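Local coordinates for YjbQ family protein (Sulfolobus tokodaii, PDB 1VE0) that is of unknown function but binds zinc as a three-chain assembly of the UPF0047 (YjbQ) family, at residues C46-N51 with Q112-L117; A37-K42 with R125-K130. All coordinates share one frame; numbering follows the deposited sequence.

Contact 1. Residues C46-N51 with Q112-L117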
ATOM      1  N   CYS A  46      13.415   1.846   3.102  1.00 19.46           N
ATOM      2  CA  CYS A  46      13.045   2.989   2.273  1.00 21.81           C
ATOM      3  C   CYS A  46      11.701   2.564   1.672  1.00 20.06           C
ATOM      4  O   CYS A  46      11.383   1.372   1.672  1.00 20.50           O
ATOM      5  CB  CYS A  46      14.125   3.307   1.210  1.00 20.39           C
ATOM      6  SG  CYS A  46      14.458   2.076  -0.053  1.00 22.96           S
ATOM      7  N   ALA A  47      10.892   3.519   1.224  1.00 20.05           N
ATOM      8  CA  ALA A  47       9.589   3.193   0.664  1.00 18.46           C
ATOM      9  C   ALA A  47       9.279   3.978  -0.603  1.00 18.95           C
ATOM     10  O   ALA A  47      10.012   4.905  -0.968  1.00 16.65           O
ATOM     11  CB  ALA A  47       8.511   3.443   1.703  1.00 19.79           C
ATOM     12  N   ILE A  48       8.189   3.592  -1.269  1.00 15.77           N
ATOM     13  CA  ILE A  48       7.751   4.233  -2.511  1.00 16.78           C
ATOM     14  C   ILE A  48       6.348   4.795  -2.306  1.00 16.32           C
ATOM     15  O   ILE A  48       5.489   4.132  -1.727  1.00 15.30           O
ATOM     16  CB  ILE A  48       7.678   3.209  -3.705  1.00 17.38           C
ATOM     17  CG1 ILE A  48       9.073   2.655  -4.044  1.00 17.34           C
ATOM     18  CG2 ILE A  48       7.062   3.871  -4.939  1.00 14.99           C
ATOM     19  CD1 ILE A  48      10.073   3.690  -4.573  1.00 14.33           C
ATOM     20  N   ILE A  49       6.127   6.027  -2.751  1.00 16.22           N
ATOM     21  CA  ILE A  49       4.815   6.657  -2.661  1.00 13.53           C
ATOM     22  C   ILE A  49       4.596   7.335  -3.998  1.00 15.92           C
ATOM     23  O   ILE A  49       5.564   7.564  -4.728  1.00 16.09           O
ATOM     24  CB  ILE A  49       4.725   7.790  -1.584  1.00 14.32           C
ATOM     25  CG1 ILE A  49       5.654   8.956  -1.963  1.00 12.39           C
ATOM     26  CG2 ILE A  49       5.071   7.258  -0.199  1.00 13.27           C
ATOM     27  CD1 ILE A  49       5.546  10.154  -1.031  1.00 15.19           C
ATOM     28  N   ILE A  50       3.334   7.609  -4.331  1.00 15.77           N
ATOM     29  CA  ILE A  50       2.993   8.339  -5.552  1.00 16.81           C
ATOM     30  C   ILE A  50       2.322   9.610  -5.042  1.00 17.35           C
ATOM     31  O   ILE A  50       1.222   9.549  -4.498  1.00 17.97           O
ATOM     32  CB  ILE A  50       1.959   7.611  -6.449  1.00 16.36           C
ATOM     33  CG1 ILE A  50       2.414   6.190  -6.766  1.00 15.75           C
ATOM     34  CG2 ILE A  50       1.758   8.401  -7.762  1.00 15.20           C
ATOM     35  CD1 ILE A  50       3.779   6.103  -7.417  1.00 17.66           C
ATOM     36  N   ASN A  51       2.981  10.756  -5.193  1.00 17.60           N
ATOM     37  CA  ASN A  51       2.384  11.998  -4.738  1.00 17.22           C
ATOM     38  C   ASN A  51       3.004  13.233  -5.388  1.00 17.68           C
ATOM     39  O   ASN A  51       3.720  13.120  -6.373  1.00 18.36           O
ATOM     40  CB  ASN A  51       2.458  12.080  -3.211  1.00 16.30           C
ATOM     41  CG  ASN A  51       1.223  12.727  -2.615  1.00 18.05           C
ATOM     42  OD1 ASN A  51       1.141  13.949  -2.518  1.00 18.57           O
ATOM     43  ND2 ASN A  51       0.241  11.908  -2.237  1.00 16.49           N
ATOM     44  N   GLN A 112       0.856  14.033  -9.829  1.00 21.50           N
ATOM     45  CA  GLN A 112       1.512  12.790  -9.418  1.00 19.95           C
ATOM     46  C   GLN A 112       2.916  12.547  -9.936  1.00 19.05           C
ATOM     47  O   GLN A 112       3.194  12.647 -11.135  1.00 18.02           O
ATOM     48  CB  GLN A 112       0.681  11.559  -9.796  1.00 20.78           C
ATOM     49  CG  GLN A 112      -0.584  11.353  -9.016  1.00 19.62           C
ATOM     50  CD  GLN A 112      -1.237  10.044  -9.377  1.00 20.49           C
ATOM     51  OE1 GLN A 112      -1.361   9.706 -10.562  1.00 21.37           O
ATOM     52  NE2 GLN A 112      -1.661   9.288  -8.365  1.00 20.32           N
ATOM     53  N   ARG A 113       3.791  12.186  -9.011  1.00 17.43           N
ATOM     54  CA  ARG A 113       5.168  11.858  -9.328  1.00 18.86           C
ATOM     55  C   ARG A 113       5.472  10.598  -8.510  1.00 17.11           C
ATOM     56  O   ARG A 113       4.837  10.338  -7.495  1.00 18.84           O
ATOM     57  CB  ARG A 113       6.106  12.996  -8.913  1.00 18.59           C
ATOM     58  CG  ARG A 113       5.795  14.349  -9.599  1.00 17.87           C
ATOM     59  CD  ARG A 113       6.025  14.300 -11.096  1.00 19.26           C
ATOM     60  NE  ARG A 113       7.444  14.226 -11.430  1.00 22.35           N
ATOM     61  CZ  ARG A 113       7.926  14.235 -12.673  1.00 25.54           C
ATOM     62  NH1 ARG A 113       9.235  14.163 -12.876  1.00 25.36           N
ATOM     63  NH2 ARG A 113       7.103  14.316 -13.718  1.00 26.01           N
ATOM     64  N   ILE A 114       6.421   9.809  -8.973  1.00 18.51           N
ATOM     65  CA  ILE A 114       6.807   8.593  -8.276  1.00 17.13           C
ATOM     66  C   ILE A 114       7.955   9.043  -7.386  1.00 17.46           C
ATOM     67  O   ILE A 114       8.950   9.565  -7.868  1.00 18.18           O
ATOM     68  CB  ILE A 114       7.254   7.531  -9.279  1.00 19.57           C
ATOM     69  CG1 ILE A 114       6.093   7.255 -10.251  1.00 18.64           C
ATOM     70  CG2 ILE A 114       7.666   6.241  -8.533  1.00 18.15           C
ATOM     71  CD1 ILE A 114       6.432   6.308 -11.381  1.00 21.53           C
ATOM     72  N   ILE A 115       7.803   8.854  -6.084  1.00 17.21           N
ATOM     73  CA  ILE A 115       8.817   9.308  -5.143  1.00 17.88           C
ATOM     74  C   ILE A 115       9.424   8.227  -4.258  1.00 17.90           C
ATOM     75  O   ILE A 115       8.702   7.396  -3.702  1.00 16.63           O
ATOM     76  CB  ILE A 115       8.202  10.392  -4.222  1.00 17.84           C
ATOM     77  CG1 ILE A 115       7.744  11.584  -5.071  1.00 18.30           C
ATOM     78  CG2 ILE A 115       9.203  10.809  -3.153  1.00 17.78           C
ATOM     79  CD1 ILE A 115       6.743  12.480  -4.383  1.00 18.19           C
ATOM     80  N   LEU A 116      10.752   8.234  -4.127  1.00 17.63           N
ATOM     81  CA  LEU A 116      11.407   7.280  -3.225  1.00 17.72           C
ATOM     82  C   LEU A 116      11.656   8.019  -1.907  1.00 16.61           C
ATOM     83  O   LEU A 116      12.211   9.109  -1.909  1.00 16.26           O
ATOM     84  CB  LEU A 116      12.742   6.785  -3.797  1.00 20.05           C
ATOM     85  CG  LEU A 116      13.688   6.080  -2.803  1.00 22.23           C
ATOM     86  CD1 LEU A 116      13.066   4.796  -2.293  1.00 26.52           C
ATOM     87  CD2 LEU A 116      15.002   5.777  -3.489  1.00 26.36           C
ATOM     88  N   LEU A 117      11.225   7.436  -0.789  1.00 16.27           N
ATOM     89  CA  LEU A 117      11.421   8.045   0.525  1.00 19.22           C
ATOM     90  C   LEU A 117      12.467   7.209   1.248  1.00 19.12           C
ATOM     91  O   LEU A 117      12.325   5.993   1.379  1.00 20.79           O
ATOM     92  CB  LEU A 117      10.107   8.083   1.334  1.00 16.52           C
ATOM     93  CG  LEU A 117       8.970   8.998   0.825  1.00 17.82           C
ATOM     94  CD1 LEU A 117       7.790   8.928   1.811  1.00 16.44           C
ATOM     95  CD2 LEU A 117       9.459  10.454   0.707  1.00 17.78           C
TER
HETATM   96  O   HOH W   1      -0.991   9.919  -5.796  1.00 25.46           O

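Contact 2. Residues A37-K42 with R125-K130. With SO4 (sulfate ion), chain B.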
ATOM      1  N   ALA A  37       2.617  -0.950 -14.097  1.00 14.98           N
ATOM      2  CA  ALA A  37       4.006  -0.877 -13.689  1.00 16.48           C
ATOM      3  C   ALA A  37       4.012  -1.021 -12.176  1.00 15.88           C
ATOM      4  O   ALA A  37       3.312  -0.285 -11.471  1.00 17.05           O
ATOM      5  CB  ALA A  37       4.601   0.475 -14.076  1.00 17.31           C
ATOM      6  N   HIS A  38       4.759  -1.994 -11.679  1.00 14.89           N
ATOM      7  CA  HIS A  38       4.886  -2.171 -10.240  1.00 17.14           C
ATOM      8  C   HIS A  38       6.254  -1.595  -9.905  1.00 16.19           C
ATOM      9  O   HIS A  38       7.267  -2.135 -10.335  1.00 15.89           O
ATOM     10  CB  HIS A  38       4.859  -3.652  -9.874  1.00 18.80           C
ATOM     11  CG  HIS A  38       3.541  -4.309 -10.131  1.00 22.01           C
ATOM     12  ND1 HIS A  38       2.518  -4.305  -9.208  1.00 24.18           N
ATOM     13  CD2 HIS A  38       3.067  -4.963 -11.218  1.00 21.13           C
ATOM     14  CE1 HIS A  38       1.469  -4.928  -9.715  1.00 23.62           C
ATOM     15  NE2 HIS A  38       1.777  -5.338 -10.933  1.00 20.36           N
ATOM     16  N   VAL A  39       6.277  -0.491  -9.166  1.00 15.43           N
ATOM     17  CA  VAL A  39       7.531   0.159  -8.778  1.00 15.95           C
ATOM     18  C   VAL A  39       7.838  -0.422  -7.408  1.00 16.79           C
ATOM     19  O   VAL A  39       7.132  -0.149  -6.424  1.00 16.10           O
ATOM     20  CB  VAL A  39       7.359   1.681  -8.703  1.00 15.74           C
ATOM     21  CG1 VAL A  39       8.674   2.355  -8.309  1.00 14.86           C
ATOM     22  CG2 VAL A  39       6.890   2.196 -10.067  1.00 16.41           C
ATOM     23  N   ILE A  40       8.892  -1.228  -7.367  1.00 15.25           N
ATOM     24  CA  ILE A  40       9.268  -1.969  -6.166  1.00 17.52           C
ATOM     25  C   ILE A  40      10.690  -1.781  -5.666  1.00 18.84           C
ATOM     26  O   ILE A  40      11.616  -1.675  -6.461  1.00 20.90           O
ATOM     27  CB  ILE A  40       9.097  -3.497  -6.455  1.00 17.36           C
ATOM     28  CG1 ILE A  40       7.645  -3.796  -6.814  1.00 16.23           C
ATOM     29  CG2 ILE A  40       9.581  -4.351  -5.267  1.00 18.01           C
ATOM     30  CD1 ILE A  40       7.506  -4.990  -7.734  1.00 18.04           C
ATOM     31  N   VAL A  41      10.874  -1.721  -4.352  1.00 19.06           N
ATOM     32  CA  VAL A  41      12.245  -1.697  -3.845  1.00 19.83           C
ATOM     33  C   VAL A  41      12.358  -2.984  -3.049  1.00 20.55           C
ATOM     34  O   VAL A  41      11.416  -3.379  -2.360  1.00 21.36           O
ATOM     35  CB  VAL A  41      12.577  -0.491  -2.928  1.00 19.90           C
ATOM     36  CG1 VAL A  41      12.677   0.777  -3.770  1.00 15.50           C
ATOM     37  CG2 VAL A  41      11.537  -0.360  -1.791  1.00 20.50           C
ATOM     38  N   LYS A  42      13.488  -3.665  -3.168  1.00 19.99           N
ATOM     39  CA  LYS A  42      13.680  -4.894  -2.418  1.00 22.25           C
ATOM     40  C   LYS A  42      14.379  -4.538  -1.118  1.00 23.24           C
ATOM     41  O   LYS A  42      15.063  -5.368  -0.519  1.00 26.01           O
ATOM     42  CB  LYS A  42      14.524  -5.891  -3.212  1.00 22.69           C
ATOM     43  CG  LYS A  42      13.933  -6.293  -4.552  1.00 25.86           C
ATOM     44  CD  LYS A  42      14.864  -7.277  -5.251  1.00 30.65           C
ATOM     45  CE  LYS A  42      14.504  -7.477  -6.699  1.00 33.33           C
ATOM     46  NZ  LYS A  42      15.468  -8.421  -7.352  1.00 36.47           N
ATOM     47  N   ARG A 125      20.285   3.097  -3.502  1.00 22.37           N
ATOM     48  CA  ARG A 125      19.080   2.295  -3.464  1.00 21.92           C
ATOM     49  C   ARG A 125      18.742   1.781  -4.841  1.00 22.22           C
ATOM     50  O   ARG A 125      18.908   2.482  -5.844  1.00 21.80           O
ATOM     51  CB  ARG A 125      17.906   3.117  -2.924  1.00 19.61           C
ATOM     52  CG  ARG A 125      18.109   3.610  -1.502  1.00 19.06           C
ATOM     53  CD  ARG A 125      18.339   2.432  -0.548  1.00 17.44           C
ATOM     54  NE  ARG A 125      18.105   2.818   0.841  1.00 16.99           N
ATOM     55  CZ  ARG A 125      17.864   1.948   1.818  1.00 19.55           C
ATOM     56  NH1 ARG A 125      17.655   2.375   3.056  1.00 19.64           N
ATOM     57  NH2 ARG A 125      17.832   0.647   1.552  1.00 20.76           N
ATOM     58  N   THR A 126      18.254   0.553  -4.892  1.00 20.14           N
ATOM     59  CA  THR A 126      17.884  -0.032  -6.166  1.00 21.53           C
ATOM     60  C   THR A 126      16.368  -0.072  -6.299  1.00 21.81           C
ATOM     61  O   THR A 126      15.668  -0.460  -5.362  1.00 21.91           O
ATOM     62  CB  THR A 126      18.418  -1.459  -6.283  1.00 22.63           C
ATOM     63  OG1 THR A 126      19.847  -1.432  -6.207  1.00 22.31           O
ATOM     64  CG2 THR A 126      17.987  -2.084  -7.609  1.00 23.56           C
ATOM     65  N   VAL A 127      15.869   0.337  -7.458  1.00 20.53           N
ATOM     66  CA  VAL A 127      14.436   0.302  -7.715  1.00 20.72           C
ATOM     67  C   VAL A 127      14.138  -0.684  -8.834  1.00 18.98           C
ATOM     68  O   VAL A 127      14.755  -0.635  -9.898  1.00 19.35           O
ATOM     69  CB  VAL A 127      13.888   1.688  -8.142  1.00 20.19           C
ATOM     70  CG1 VAL A 127      12.389   1.580  -8.468  1.00 18.21           C
ATOM     71  CG2 VAL A 127      14.106   2.699  -7.030  1.00 20.61           C
ATOM     72  N   LEU A 128      13.221  -1.607  -8.589  1.00 17.01           N
ATOM     73  CA  LEU A 128      12.824  -2.548  -9.632  1.00 18.81           C
ATOM     74  C   LEU A 128      11.473  -2.116 -10.213  1.00 20.04           C
ATOM     75  O   LEU A 128      10.518  -1.851  -9.463  1.00 19.27           O
ATOM     76  CB  LEU A 128      12.690  -3.967  -9.061  1.00 19.70           C
ATOM     77  CG  LEU A 128      11.878  -4.965  -9.894  1.00 19.86           C
ATOM     78  CD1 LEU A 128      12.600  -5.304 -11.206  1.00 19.81           C
ATOM     79  CD2 LEU A 128      11.647  -6.225  -9.067  1.00 21.23           C
ATOM     80  N   VAL A 129      11.399  -2.008 -11.535  1.00 18.60           N
ATOM     81  CA  VAL A 129      10.145  -1.673 -12.191  1.00 20.15           C
ATOM     82  C   VAL A 129       9.768  -2.923 -12.981  1.00 21.74           C
ATOM     83  O   VAL A 129      10.418  -3.294 -13.968  1.00 22.31           O
ATOM     84  CB  VAL A 129      10.267  -0.469 -13.149  1.00 21.14           C
ATOM     85  CG1 VAL A 129       8.888  -0.163 -13.754  1.00 21.46           C
ATOM     86  CG2 VAL A 129      10.800   0.761 -12.389  1.00 18.71           C
ATOM     87  N   LYS A 130       8.727  -3.590 -12.513  1.00 18.81           N
ATOM     88  CA  LYS A 130       8.254  -4.813 -13.128  1.00 20.56           C
ATOM     89  C   LYS A 130       6.927  -4.466 -13.773  1.00 21.63           C
ATOM     90  O   LYS A 130       5.937  -4.229 -13.075  1.00 21.24           O
ATOM     91  CB  LYS A 130       8.063  -5.878 -12.043  1.00 20.02           C
ATOM     92  CG  LYS A 130       7.719  -7.256 -12.554  1.00 25.12           C
ATOM     93  CD  LYS A 130       8.809  -8.231 -12.208  1.00 23.26           C
ATOM     94  CE  LYS A 130       8.425  -9.643 -12.574  1.00 27.30           C
ATOM     95  NZ  LYS A 130       9.616 -10.516 -12.544  1.00 27.33           N
TER
HETATM   96  S   SO4 B 135      17.650  -2.716   3.374  1.00 29.06           S
HETATM   97  O1  SO4 B 135      18.440  -2.987   2.153  1.00 27.49           O
HETATM   98  O2  SO4 B 135      16.802  -1.540   3.163  1.00 28.34           O
HETATM   99  O3  SO4 B 135      18.578  -2.453   4.485  1.00 29.69           O
HETATM  100  O4  SO4 B 135      16.792  -3.879   3.681  1.00 27.82           O
HETATM  101  O   HOH W   2      15.546  -2.977  -4.761  1.00 30.27           O

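Contact 1. Residues C46-N51 with Q112-L117
Six backbone hydrogen bonds fasten 46-51 to 112-117, two in each of the pairs Ala47-Leu117, Ile49-Ile115 and Asn51-Arg113, and the strand axes run at 157°. The straightest joins Leu117 N to Ala47 O at 2.8 Å (176° at the hydrogen). The ladder distorts at its other end, where Arg113 N reaches Asn51 O from above the carbonyl plane.

Apolar contacts occupy both faces. On one, Ile49 CG1, crowded between backbone N and carbonyl carbon (chi1 64°), presses on Ile115 CB at 3.7 Å, while Ile49 CG2 meets Leu117 CD1 at 3.8 Å; helix 55-68 packs here through Phe61 and Met58. On the other, Ile50 and Ile114 lie side by side, with Ile50 CD1 3.8 Å from Ile114 CG1, and Ile48 CD1 touches Leu116 CD1 at 3.9 Å.

A water bridges Ile50 O (2.6 Å) and Gln112 NE2 (2.7 Å), and Gln112 OE1 accepts from Gly109 N. Asn51 OD1 bonds ND1 of the zinc ligand His87 of the second subunit, probably orienting that imidazole from the second shell. This is an antiparallel pairing of the outermost strand 46-51 with the central strand of a three-stranded sheet, close to a zinc site that includes that His87.

Contact 2. Residues A37-K42 with R125-K130
Val127 is the wedge of this contact. Its methyls meet different valines of the opposite strand: CG1, anti to the backbone N, crosses obliquely to Val39 CG1 at 3.8 Å, while CG2 turns to Val41 CG1 at 4.0 Å. Val127 thus fills the notch between Val39 and Val41. Farther along this face the small Ala37 CB abuts Val129 CG1, and helix 22-28 closes over Val39 and Val129 with Val25.

On the reverse face the shapes are longer. Ile40 and Leu128 stand as a pair, their CB atoms 4.5 Å apart, with Leu128 CB also against Ile40 O. Lys42 runs extended beyond CG and lays its CE against Leu128 CD2 at 3.9 Å, crossing the leucine obliquely, while NZ goes on to a salt bridge with Asp107 of the third subunit. Lys130, bent at chi2 (116°), leads its end away from His38, and its NZ bonds Ile101 O of the third subunit. The imidazole of His38 turns an edge to the backbone, its CD2 lying 3.5 Å from Lys130 O near the ring plane.

Beneath these bumps, hydrogen bonds in the pairs His38-Lys130 and Ile40-Leu128 set the spacing. The latter are short and nearly along the C=O axes, Ile40 N to Leu128 O being 2.7 Å. His38 N instead approaches Lys130 O from well above the carbonyl plane (41°). A water links Lys42 N to Thr126 O, accepting from the first (2.7 Å) and donating to the second (2.6 Å). Beyond it, Arg125 NH2 donates to O2 of a sulfate ion, probably from the crystallisation liquor, that is also hydrogen-bonded to His43, Thr44, Thr45 and Arg123. The whole is an antiparallel pairing inside a five-stranded sheet, one face turned to the protein core and the other to a trimer neighbour.

In the fold
The two contacts have centres 11 Å apart and belong to different antiparallel sheets, contact 1 to the three-stranded one and contact 2 to the five-stranded one. Along the chain the order is 37-42, 46-51, 112-117, 125-130, so the outer segments pair with each other and so do the inner ones. The sheets share a packed interface: Ile48 lies on Val39 and Val41 (Ile48 CD1 to Val41 CG1 4.0 Å), Ile114 on Val39, and Leu116 CD2 on Arg125 CB. Outward, contact 1 meets the second subunit and contact 2 the third; a weak hydrogen bond from Gln112 NE2 to Val41 O of a neighbouring subunit joins the two contacts across that kind of interface.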